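Local coordinates for GH127 beta-L-arabinofuranoside (Geobacillus stearothermophilus, PDB 4QK0), which probably hydrolyses terminal beta-L-arabinofuranosyl residues of arabinose-containing glycans, as a family 127 glycoside hydrolase, at residues Y427-Q431 with S444-I450; A435-Y441 with T482-P488; G493-N499 with D524-F530. One frame throughout, in Å; residues are numbered along the deposited sequence.

Interaction 1: Y427-Q431 with S444-I450; sequences YIYLQ and SDIQTEI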
loop_
_atom_site.group_PDB
_atom_site.type_symbol
_atom_site.label_atom_id
_atom_site.label_comp_id
_atom_site.label_asym_id
_atom_site.label_seq_id
_atom_site.Cartn_x
_atom_site.Cartn_y
_atom_site.Cartn_z
ATOM N N TYR A 427 -19.833 23.380 -20.775
ATOM C CA TYR A 427 -18.375 23.348 -20.883
ATOM C C TYR A 427 -17.868 23.369 -22.323
ATOM O O TYR A 427 -16.668 23.433 -22.556
ATOM C CB TYR A 427 -17.790 22.092 -20.145
ATOM C CG TYR A 427 -18.082 22.097 -18.672
ATOM C CD1 TYR A 427 -19.359 21.770 -18.193
ATOM C CD2 TYR A 427 -17.133 22.492 -17.753
ATOM C CE1 TYR A 427 -19.666 21.813 -16.834
ATOM C CE2 TYR A 427 -17.428 22.539 -16.396
ATOM C CZ TYR A 427 -18.694 22.185 -15.952
ATOM O OH TYR A 427 -18.994 22.213 -14.622
ATOM N N ILE A 428 -18.744 23.231 -23.290
ATOM C CA ILE A 428 -18.290 23.098 -24.679
ATOM C C ILE A 428 -17.730 24.426 -25.209
ATOM O O ILE A 428 -16.708 24.428 -25.894
ATOM C CB ILE A 428 -19.444 22.622 -25.568
ATOM C CG1 ILE A 428 -19.944 21.254 -25.089
ATOM C CG2 ILE A 428 -19.010 22.496 -27.018
ATOM C CD1 ILE A 428 -21.226 20.813 -25.735
ATOM N N TYR A 429 -18.453 25.511 -24.943
ATOM C CA TYR A 429 -18.175 26.843 -25.562
ATOM C C TYR A 429 -17.967 27.884 -24.502
ATOM O O TYR A 429 -18.461 27.743 -23.391
ATOM C CB TYR A 429 -19.348 27.308 -26.468
ATOM C CG TYR A 429 -19.749 26.334 -27.582
ATOM C CD1 TYR A 429 -19.041 26.255 -28.774
ATOM C CD2 TYR A 429 -20.852 25.522 -27.434
ATOM C CE1 TYR A 429 -19.409 25.361 -29.766
ATOM C CE2 TYR A 429 -21.230 24.640 -28.431
ATOM C CZ TYR A 429 -20.505 24.558 -29.584
ATOM O OH TYR A 429 -20.910 23.651 -30.575
ATOM N N LEU A 430 -17.202 28.907 -24.818
ATOM C CA LEU A 430 -17.150 30.113 -23.977
ATOM C C LEU A 430 -17.258 31.368 -24.873
ATOM O O LEU A 430 -16.415 31.597 -25.750
ATOM C CB LEU A 430 -15.864 30.166 -23.173
ATOM C CG LEU A 430 -15.707 31.421 -22.326
ATOM C CD1 LEU A 430 -16.678 31.458 -21.146
ATOM C CD2 LEU A 430 -14.269 31.539 -21.829
ATOM N N GLN A 431 -18.287 32.173 -24.612
ATOM C CA GLN A 431 -18.489 33.450 -25.284
ATOM C C GLN A 431 -17.792 34.519 -24.486
ATOM O O GLN A 431 -18.081 34.735 -23.331
ATOM C CB GLN A 431 -19.973 33.822 -25.404
ATOM C CG GLN A 431 -20.224 35.153 -26.114
ATOM C CD GLN A 431 -19.814 35.062 -27.546
ATOM O OE1 GLN A 431 -20.473 34.376 -28.328
ATOM N NE2 GLN A 431 -18.681 35.688 -27.898
ATOM N N SER A 444 -23.194 19.371 -31.392
ATOM C CA SER A 444 -23.984 20.360 -30.657
ATOM C C SER A 444 -24.233 21.624 -31.470
ATOM O O SER A 444 -23.633 21.832 -32.525
ATOM C CB SER A 444 -23.235 20.788 -29.422
ATOM O OG SER A 444 -21.969 21.334 -29.782
ATOM N N ASP A 445 -25.122 22.461 -30.959
ATOM C CA ASP A 445 -25.220 23.809 -31.461
ATOM C C ASP A 445 -25.441 24.839 -30.386
ATOM O O ASP A 445 -25.857 24.551 -29.250
ATOM C CB ASP A 445 -26.211 23.940 -32.608
ATOM C CG ASP A 445 -27.560 23.426 -32.266
ATOM O OD1 ASP A 445 -28.137 23.962 -31.307
ATOM O OD2 ASP A 445 -28.025 22.503 -32.952
ATOM N N ILE A 446 -25.026 26.048 -30.735
ATOM C CA ILE A 446 -25.089 27.162 -29.821
ATOM C C ILE A 446 -25.616 28.374 -30.549
ATOM O O ILE A 446 -25.289 28.630 -31.705
ATOM C CB ILE A 446 -23.745 27.475 -29.169
ATOM C CG1 ILE A 446 -23.882 28.700 -28.276
ATOM C CG2 ILE A 446 -22.651 27.662 -30.215
ATOM C CD1 ILE A 446 -22.682 28.964 -27.412
ATOM N N GLN A 447 -26.481 29.074 -29.842
ATOM C CA GLN A 447 -27.097 30.303 -30.297
ATOM C C GLN A 447 -26.557 31.370 -29.362
ATOM O O GLN A 447 -26.822 31.337 -28.183
ATOM C CB GLN A 447 -28.625 30.182 -30.150
ATOM C CG GLN A 447 -29.377 31.482 -30.379
ATOM C CD GLN A 447 -29.201 31.970 -31.796
ATOM O OE1 GLN A 447 -28.625 33.037 -32.021
ATOM N NE2 GLN A 447 -29.654 31.162 -32.770
ATOM N N THR A 448 -25.795 32.312 -29.867
ATOM C CA THR A 448 -25.094 33.233 -28.981
ATOM C C THR A 448 -25.100 34.624 -29.605
ATOM O O THR A 448 -25.638 34.818 -30.685
ATOM C CB THR A 448 -23.669 32.691 -28.708
ATOM O OG1 THR A 448 -22.945 33.522 -27.781
ATOM C CG2 THR A 448 -22.874 32.557 -29.976
ATOM N N GLU A 449 -24.471 35.575 -28.934
ATOM C CA GLU A 449 -24.383 36.944 -29.421
ATOM C C GLU A 449 -22.936 37.377 -29.452
ATOM O O GLU A 449 -22.204 37.255 -28.456
ATOM C CB GLU A 449 -25.179 37.871 -28.514
ATOM C CG GLU A 449 -26.668 37.567 -28.526
ATOM C CD GLU A 449 -27.492 38.683 -29.138
ATOM O OE1 GLU A 449 -27.168 39.880 -28.905
ATOM O OE2 GLU A 449 -28.467 38.360 -29.852
ATOM N N ILE A 450 -22.493 37.798 -30.627
ATOM C CA ILE A 450 -21.117 38.249 -30.808
ATOM C C ILE A 450 -21.245 39.663 -31.405
ATOM O O ILE A 450 -21.983 39.873 -32.396
ATOM C CB ILE A 450 -20.268 37.276 -31.689
ATOM C CG1 ILE A 450 -20.596 35.802 -31.380
ATOM C CG2 ILE A 450 -18.768 37.485 -31.455
ATOM C CD1 ILE A 450 -19.932 34.779 -32.289
#
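The Tyr429 ring is held between two isoleucines, one on each face. CG2 of Ile446 stands over the ring centre of Tyr429, 3.7 Å from the centroid and only 8° off the ring normal, a well-centred CH-pi contact. On the opposite face CG2 of Ile428, the preceding residue, lies nearer the rim. Ser444 OG sits at the ring edge, close to its plane, and there the Tyr429 hydroxyl donates to it, OH to OG 2.7 Å. Ser444 OG is also bonded to Val442 O, and the phenol OH to Gln459 NE2, so both hydroxyls have second partners. A phenylalanine at Tyr429 would probably keep the Ile446 contact but leave Ser444 OG and Gln459 NE2 without their phenolic partner.

Further along, the Gln431 amide reaches the other strand. CG lies opposite the backbone N and the chain then bends at chi2, bringing OE1 to Thr448, whose OG1 donates at 2.7 Å to Gln431 OE1. The C=O...donor angle of 123°, in the carbonyl plane, places the donor on a lone pair. Ile450 CG1 packs against the same amide oxygen, 3.4 Å from Gln431 OE1.

The two strands are not sheet partners: their axes approach to 8.9 Å at 26°, a side-chain-mediated spacing between layers. Strand 429-431 pairs instead with 436-438, and 444-450 lies between 15-18 and 453-461. The chemistry is therefore that of a mixed packing between two sheets, in which hydroxyl donors to Ser444 OG and to the Gln431 amide oxygen tie polar side-chain ends beside the apolar Tyr429-Ile446 contact.

Interaction 2: A435-Y441 with T482-P488; sequences ALFVHLY and TLGLRIP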
loop_
_atom_site.group_PDB
_atom_site.type_symbol
_atom_site.label_atom_id
_atom_site.label_comp_id
_atom_site.label_asym_id
_atom_site.label_seq_id
_atom_site.Cartn_x
_atom_site.Cartn_y
_atom_site.Cartn_z
ATOM N N ALA A 435 -14.050 36.941 -28.463
ATOM C CA ALA A 435 -14.113 35.719 -29.273
ATOM C C ALA A 435 -15.179 34.724 -28.827
ATOM O O ALA A 435 -15.626 34.745 -27.678
ATOM C CB ALA A 435 -12.755 35.043 -29.232
ATOM N N LEU A 436 -15.611 33.860 -29.735
ATOM C CA LEU A 436 -16.331 32.636 -29.346
ATOM C C LEU A 436 -15.318 31.453 -29.363
ATOM O O LEU A 436 -14.678 31.176 -30.393
ATOM C CB LEU A 436 -17.501 32.382 -30.273
ATOM C CG LEU A 436 -18.596 31.370 -29.893
ATOM C CD1 LEU A 436 -18.385 30.063 -30.577
ATOM C CD2 LEU A 436 -18.764 31.144 -28.406
ATOM N N PHE A 437 -15.110 30.846 -28.193
ATOM C CA PHE A 437 -14.136 29.732 -27.995
ATOM C C PHE A 437 -14.850 28.390 -28.015
ATOM O O PHE A 437 -15.907 28.269 -27.408
ATOM C CB PHE A 437 -13.377 29.861 -26.678
ATOM C CG PHE A 437 -12.436 31.023 -26.643
ATOM C CD1 PHE A 437 -11.201 30.924 -27.201
ATOM C CD2 PHE A 437 -12.839 32.231 -26.121
ATOM C CE1 PHE A 437 -10.350 32.000 -27.210
ATOM C CE2 PHE A 437 -11.997 33.326 -26.100
ATOM C CZ PHE A 437 -10.746 33.215 -26.663
ATOM N N VAL A 438 -14.304 27.441 -28.785
ATOM C CA VAL A 438 -14.739 26.045 -28.771
ATOM C C VAL A 438 -13.705 25.239 -27.956
ATOM O O VAL A 438 -12.545 25.101 -28.373
ATOM C CB VAL A 438 -14.850 25.485 -30.188
ATOM C CG1 VAL A 438 -15.482 24.104 -30.169
ATOM C CG2 VAL A 438 -15.739 26.402 -31.017
ATOM N N HIS A 439 -14.116 24.773 -26.776
ATOM C CA HIS A 439 -13.234 23.980 -25.913
ATOM C C HIS A 439 -13.317 22.482 -26.217
ATOM O O HIS A 439 -12.290 21.814 -26.331
ATOM C CB HIS A 439 -13.616 24.109 -24.464
ATOM C CG HIS A 439 -13.511 25.480 -23.935
ATOM N ND1 HIS A 439 -12.498 26.340 -24.296
ATOM C CD2 HIS A 439 -14.299 26.152 -23.071
ATOM C CE1 HIS A 439 -12.670 27.485 -23.673
ATOM N NE2 HIS A 439 -13.746 27.390 -22.909
ATOM N N LEU A 440 -14.544 21.973 -26.359
ATOM C CA LEU A 440 -14.788 20.525 -26.562
ATOM C C LEU A 440 -15.443 20.257 -27.912
ATOM O O LEU A 440 -16.193 21.110 -28.468
ATOM C CB LEU A 440 -15.702 20.013 -25.472
ATOM C CG LEU A 440 -15.254 20.264 -24.006
ATOM C CD1 LEU A 440 -16.255 19.761 -23.001
ATOM C CD2 LEU A 440 -13.935 19.621 -23.727
ATOM N N TYR A 441 -15.073 19.119 -28.478
ATOM C CA TYR A 441 -15.558 18.721 -29.766
ATOM C C TYR A 441 -16.671 17.669 -29.557
ATOM O O TYR A 441 -16.442 16.521 -29.279
ATOM C CB TYR A 441 -14.415 18.258 -30.652
ATOM C CG TYR A 441 -13.526 19.431 -30.958
ATOM C CD1 TYR A 441 -13.979 20.470 -31.741
ATOM C CD2 TYR A 441 -12.265 19.547 -30.403
ATOM C CE1 TYR A 441 -13.187 21.588 -31.984
ATOM C CE2 TYR A 441 -11.471 20.671 -30.630
ATOM C CZ TYR A 441 -11.947 21.680 -31.455
ATOM O OH TYR A 441 -11.196 22.800 -31.670
ATOM N N THR A 482 -14.014 36.705 -34.078
ATOM C CA THR A 482 -13.002 35.678 -33.868
ATOM C C THR A 482 -13.603 34.402 -33.302
ATOM O O THR A 482 -14.436 34.423 -32.391
ATOM C CB THR A 482 -11.927 36.186 -32.959
ATOM O OG1 THR A 482 -11.395 37.369 -33.535
ATOM C CG2 THR A 482 -10.850 35.147 -32.809
ATOM N N LEU A 483 -13.276 33.311 -33.955
ATOM C CA LEU A 483 -13.593 31.967 -33.482
ATOM C C LEU A 483 -12.314 31.369 -32.945
ATOM O O LEU A 483 -11.303 31.319 -33.675
ATOM C CB LEU A 483 -14.033 31.104 -34.643
ATOM C CG LEU A 483 -15.193 30.215 -34.362
ATOM C CD1 LEU A 483 -16.411 31.133 -34.182
ATOM C CD2 LEU A 483 -15.374 29.237 -35.508
ATOM N N GLY A 484 -12.327 30.993 -31.666
ATOM C CA GLY A 484 -11.125 30.383 -31.031
ATOM C C GLY A 484 -11.288 28.874 -30.924
ATOM O O GLY A 484 -12.190 28.421 -30.265
ATOM N N LEU A 485 -10.479 28.121 -31.636
ATOM C CA LEU A 485 -10.604 26.660 -31.670
ATOM C C LEU A 485 -9.441 25.938 -30.963
ATOM O O LEU A 485 -8.316 26.117 -31.362
ATOM C CB LEU A 485 -10.677 26.193 -33.112
ATOM C CG LEU A 485 -11.721 26.945 -33.951
ATOM C CD1 LEU A 485 -11.656 26.478 -35.383
ATOM C CD2 LEU A 485 -13.109 26.747 -33.441
ATOM N N ARG A 486 -9.723 25.157 -29.916
ATOM C CA ARG A 486 -8.658 24.435 -29.225
ATOM C C ARG A 486 -8.024 23.412 -30.137
ATOM O O ARG A 486 -8.691 22.637 -30.815
ATOM C CB ARG A 486 -9.150 23.707 -27.991
ATOM C CG ARG A 486 -8.041 22.829 -27.360
ATOM C CD ARG A 486 -8.451 22.262 -26.036
ATOM N NE ARG A 486 -9.585 21.368 -26.202
ATOM C CZ ARG A 486 -9.538 20.036 -26.263
ATOM N NH1 ARG A 486 -8.391 19.349 -26.144
ATOM N NH2 ARG A 486 -10.662 19.401 -26.436
ATOM N N ILE A 487 -6.712 23.447 -30.182
ATOM C CA ILE A 487 -5.963 22.423 -30.893
ATOM C C ILE A 487 -5.501 21.425 -29.794
ATOM O O ILE A 487 -4.634 21.779 -28.964
ATOM C CB ILE A 487 -4.780 23.024 -31.673
ATOM C CG1 ILE A 487 -5.260 24.149 -32.594
ATOM C CG2 ILE A 487 -4.100 21.945 -32.510
ATOM C CD1 ILE A 487 -6.392 23.779 -33.545
ATOM N N PRO A 488 -6.115 20.230 -29.738
ATOM C CA PRO A 488 -5.851 19.342 -28.573
ATOM C C PRO A 488 -4.405 18.959 -28.451
ATOM O O PRO A 488 -3.741 18.675 -29.454
ATOM C CB PRO A 488 -6.671 18.101 -28.882
ATOM C CG PRO A 488 -7.782 18.625 -29.774
ATOM C CD PRO A 488 -7.088 19.620 -30.647
#
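Val438 and Leu485 form the apolar centre, lying side by side and pointing the same way, with Val438 CG2 3.6 Å from Leu485 CD2. They belong to a parallel strand pair, 436-438 beside 482-486, within a mixed beta-sheet; the axes come to 4.6 Å at 18°. Leu436 and Leu483 continue the same apolar face, which packs on Ile457 and Gln459 of strand 453-461. On the other face, Phe437 is paired with Gly484. Its ring atom CD1 lies 3.9 Å from Gly484 CA, and a beta carbon modelled on the glycine would clash with that ring atom, so the ring occupies the place of the missing side chain.

Between these faces runs the parallel ladder. Leu436 N donates to Thr482 O, Leu436 O accepts from Gly484 N, Val438 N donates to Gly484 O, and Val438 O accepts from Arg486 N. Beyond Val438 the ladder gives way to side-chain bonds. Tyr441 turns its hydroxyl to the backbone, OH to Arg486 O 2.7 Å, with that oxygen near the ring plane.

At the polar edge Arg486 extends through CB and CG, with CG anti to the backbone N (chi1 174°), then bends at chi3 to bring its guanidinium edge to the His439 carbonyl. NH1 forms a salt bridge with Asp358 and NH2 a second one with Glu361, both on helix 354-365. Arg486 presents its guanidinium side-on, NE and NH2 both to the one His439 oxygen, which lies nearly in the guanidinium plane: 2.7 Å from Arg486 NE and 2.9 Å from Arg486 NH2.

Interaction 3: G493-N499 with D524-F530; sequences GAEVTIN and DEVKLYF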
loop_
_atom_site.group_PDB
_atom_site.type_symbol
_atom_site.label_atom_id
_atom_site.label_comp_id
_atom_site.label_asym_id
_atom_site.label_seq_id
_atom_site.Cartn_x
_atom_site.Cartn_y
_atom_site.Cartn_z
ATOM N N GLY A 493 -0.384 17.568 -35.907
ATOM C CA GLY A 493 -0.796 17.799 -37.292
ATOM C C GLY A 493 -2.237 18.122 -37.557
ATOM O O GLY A 493 -2.865 17.606 -38.524
ATOM N N ALA A 494 -2.801 18.983 -36.741
ATOM C CA ALA A 494 -4.189 19.370 -37.005
ATOM C C ALA A 494 -4.283 20.108 -38.341
ATOM O O ALA A 494 -3.386 20.872 -38.690
ATOM C CB ALA A 494 -4.674 20.239 -35.896
ATOM N N GLU A 495 -5.354 19.877 -39.089
ATOM C CA GLU A 495 -5.581 20.602 -40.344
ATOM C C GLU A 495 -6.950 21.326 -40.322
ATOM O O GLU A 495 -7.916 20.823 -39.722
ATOM C CB GLU A 495 -5.550 19.640 -41.529
ATOM C CG GLU A 495 -4.242 18.873 -41.758
ATOM C CD GLU A 495 -4.345 17.737 -42.814
ATOM O OE1 GLU A 495 -5.184 17.793 -43.742
ATOM O OE2 GLU A 495 -3.618 16.727 -42.715
ATOM N N VAL A 496 -7.003 22.514 -40.923
ATOM C CA VAL A 496 -8.238 23.328 -40.985
ATOM C C VAL A 496 -8.535 23.866 -42.358
ATOM O O VAL A 496 -7.629 24.357 -43.047
ATOM C CB VAL A 496 -8.190 24.550 -40.059
ATOM C CG1 VAL A 496 -9.482 25.342 -40.150
ATOM C CG2 VAL A 496 -8.017 24.102 -38.622
ATOM N N THR A 497 -9.803 23.764 -42.770
ATOM C CA THR A 497 -10.249 24.387 -44.009
ATOM C C THR A 497 -11.471 25.231 -43.730
ATOM O O THR A 497 -12.280 24.918 -42.854
ATOM C CB THR A 497 -10.625 23.401 -45.132
ATOM O OG1 THR A 497 -11.793 22.687 -44.756
ATOM C CG2 THR A 497 -9.502 22.441 -45.440
ATOM N N ILE A 498 -11.615 26.279 -44.519
ATOM C CA ILE A 498 -12.769 27.185 -44.454
ATOM C C ILE A 498 -13.355 27.264 -45.845
ATOM O O ILE A 498 -12.649 27.602 -46.800
ATOM C CB ILE A 498 -12.360 28.603 -43.952
ATOM C CG1 ILE A 498 -11.922 28.502 -42.495
ATOM C CG2 ILE A 498 -13.536 29.587 -44.058
ATOM C CD1 ILE A 498 -11.265 29.753 -41.957
ATOM N N ASN A 499 -14.619 26.887 -45.944
ATOM C CA ASN A 499 -15.297 26.733 -47.221
ATOM C C ASN A 499 -14.438 25.990 -48.220
ATOM O O ASN A 499 -14.287 26.430 -49.351
ATOM C CB ASN A 499 -15.730 28.113 -47.764
ATOM C CG ASN A 499 -16.721 28.785 -46.857
ATOM O OD1 ASN A 499 -17.474 28.101 -46.169
ATOM N ND2 ASN A 499 -16.685 30.091 -46.782
ATOM N N ASP A 524 -21.121 29.592 -43.724
ATOM C CA ASP A 524 -19.693 29.357 -43.715
ATOM C C ASP A 524 -19.413 28.032 -42.994
ATOM O O ASP A 524 -20.027 27.706 -41.968
ATOM C CB ASP A 524 -18.933 30.514 -43.063
ATOM C CG ASP A 524 -18.625 31.645 -44.043
ATOM O OD1 ASP A 524 -18.788 31.469 -45.270
ATOM O OD2 ASP A 524 -18.178 32.724 -43.595
ATOM N N GLU A 525 -18.486 27.278 -43.549
ATOM C CA GLU A 525 -18.134 25.962 -43.027
ATOM C C GLU A 525 -16.635 25.834 -42.722
ATOM O O GLU A 525 -15.778 26.108 -43.565
ATOM C CB GLU A 525 -18.538 24.899 -44.007
ATOM C CG GLU A 525 -18.555 23.540 -43.356
ATOM C CD GLU A 525 -18.945 22.445 -44.334
ATOM O OE1 GLU A 525 -20.137 22.358 -44.651
ATOM O OE2 GLU A 525 -18.062 21.671 -44.771
ATOM N N VAL A 526 -16.339 25.486 -41.479
ATOM C CA VAL A 526 -14.981 25.215 -41.030
ATOM C C VAL A 526 -14.885 23.716 -40.810
ATOM O O VAL A 526 -15.696 23.156 -40.080
ATOM C CB VAL A 526 -14.671 25.922 -39.710
ATOM C CG1 VAL A 526 -13.232 25.651 -39.266
ATOM C CG2 VAL A 526 -14.899 27.418 -39.823
ATOM N N LYS A 527 -13.915 23.087 -41.480
ATOM C CA LYS A 527 -13.587 21.679 -41.258
ATOM C C LYS A 527 -12.272 21.528 -40.523
ATOM O O LYS A 527 -11.226 22.082 -40.938
ATOM C CB LYS A 527 -13.598 20.764 -42.500
ATOM C CG LYS A 527 -14.976 20.159 -42.673
ATOM C CD LYS A 527 -15.176 19.465 -44.002
ATOM C CE LYS A 527 -14.525 18.094 -44.000
ATOM N NZ LYS A 527 -15.403 17.071 -43.378
ATOM N N LEU A 528 -12.350 20.794 -39.413
ATOM C CA LEU A 528 -11.178 20.478 -38.601
ATOM C C LEU A 528 -10.880 19.018 -38.729
ATOM O O LEU A 528 -11.787 18.201 -38.685
ATOM C CB LEU A 528 -11.440 20.768 -37.155
ATOM C CG LEU A 528 -11.926 22.157 -36.762
ATOM C CD1 LEU A 528 -12.197 22.233 -35.275
ATOM C CD2 LEU A 528 -10.855 23.142 -37.102
ATOM N N TYR A 529 -9.600 18.695 -38.892
ATOM C CA TYR A 529 -9.157 17.309 -38.954
ATOM C C TYR A 529 -8.008 17.110 -37.963
ATOM O O TYR A 529 -6.950 17.748 -38.082
ATOM C CB TYR A 529 -8.716 16.919 -40.359
ATOM C CG TYR A 529 -8.016 15.568 -40.381
ATOM C CD1 TYR A 529 -8.667 14.424 -39.904
ATOM C CD2 TYR A 529 -6.695 15.436 -40.859
ATOM C CE1 TYR A 529 -8.026 13.195 -39.914
ATOM C CE2 TYR A 529 -6.052 14.210 -40.868
ATOM C CZ TYR A 529 -6.725 13.097 -40.393
ATOM O OH TYR A 529 -6.095 11.880 -40.373
ATOM N N PHE A 530 -8.284 16.293 -36.941
ATOM C CA PHE A 530 -7.322 15.949 -35.915
ATOM C C PHE A 530 -6.985 14.471 -36.114
ATOM O O PHE A 530 -7.776 13.612 -35.741
ATOM C CB PHE A 530 -7.917 16.147 -34.523
ATOM C CG PHE A 530 -8.384 17.560 -34.245
ATOM C CD1 PHE A 530 -7.502 18.649 -34.348
ATOM C CD2 PHE A 530 -9.668 17.804 -33.809
ATOM C CE1 PHE A 530 -7.914 19.943 -34.075
ATOM C CE2 PHE A 530 -10.090 19.105 -33.540
ATOM C CZ PHE A 530 -9.203 20.180 -33.672
HETATM O O HOH W 1 -14.174 23.878 -45.063
#
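Backbone pairing between Glu495 and Tyr529 and between Thr497 and Lys527 sets the register of this antiparallel contact, axes 4.7 Å apart at 168°. Each pair is closed by two N-H...O bonds of 2.8 to 2.9 Å between its own N and O atoms. Asn499 N adds a bond to Glu525 O.

Side-chain hydrogen bonds finish the end at Asn499. Its CG lies opposite the carbonyl carbon, carrying the amide across: OD1 accepts from Glu525 N and ND2 donates to Asp524 OD1, each at 2.9 Å. The aspartate oxygen is met from above its carboxylate plane, 61° out of it, but lies near the Asn499 amide plane. Asp524 OD2 forms a salt bridge to Arg518. A water bonds to Thr497 OG1 and donates to Glu525 O.

Apolar contacts gather on the face of Val496, Ile498, Val526 and Leu528. Val496 CG2 meets Leu528 CD2 at 3.4 Å, unusually close for methyl groups, and the Val496 and Val526 side chains cross at a slant, touching CG1 to CG1. Ala494 CB approaches the Phe530 ring at its edge, 3.6 Å from CD1. On the other, more polar face, the Glu495 carboxylate lies at the edge of the Tyr529 ring with the planes 78° apart, and Thr497 OG1 packs on Lys527 CB.

Within its antiparallel sheet, strand 524-529 lies between 495-498 and 468-475, while 495-498 is followed by the outermost strand 501-503. The apolar face looks inward: Leu528 rests on Tyr441, and Phe530 on Pro488.

Interactions 1 and 2 are buried, whereas interaction 3 is only partly so, with one polar face that includes the exposed Glu495 and Tyr529. Interaction 2 is pairing within the mixed sheet, and interaction 3 pairing within the antiparallel sheet; interaction 1 instead joins a strand of each through side chains. Interactions 1 and 2 meet directly, since strands 429-431 and 436-438 are neighbours: Ile428 O probably bonds to His439 N, and Leu430 O to Phe437 N. Interactions 2 and 3 touch by packing, with Tyr441 against Phe530. Interactions 1 and 3 stay about 10 Å apart at their nearest atoms, yet both reach the antiparallel sheet.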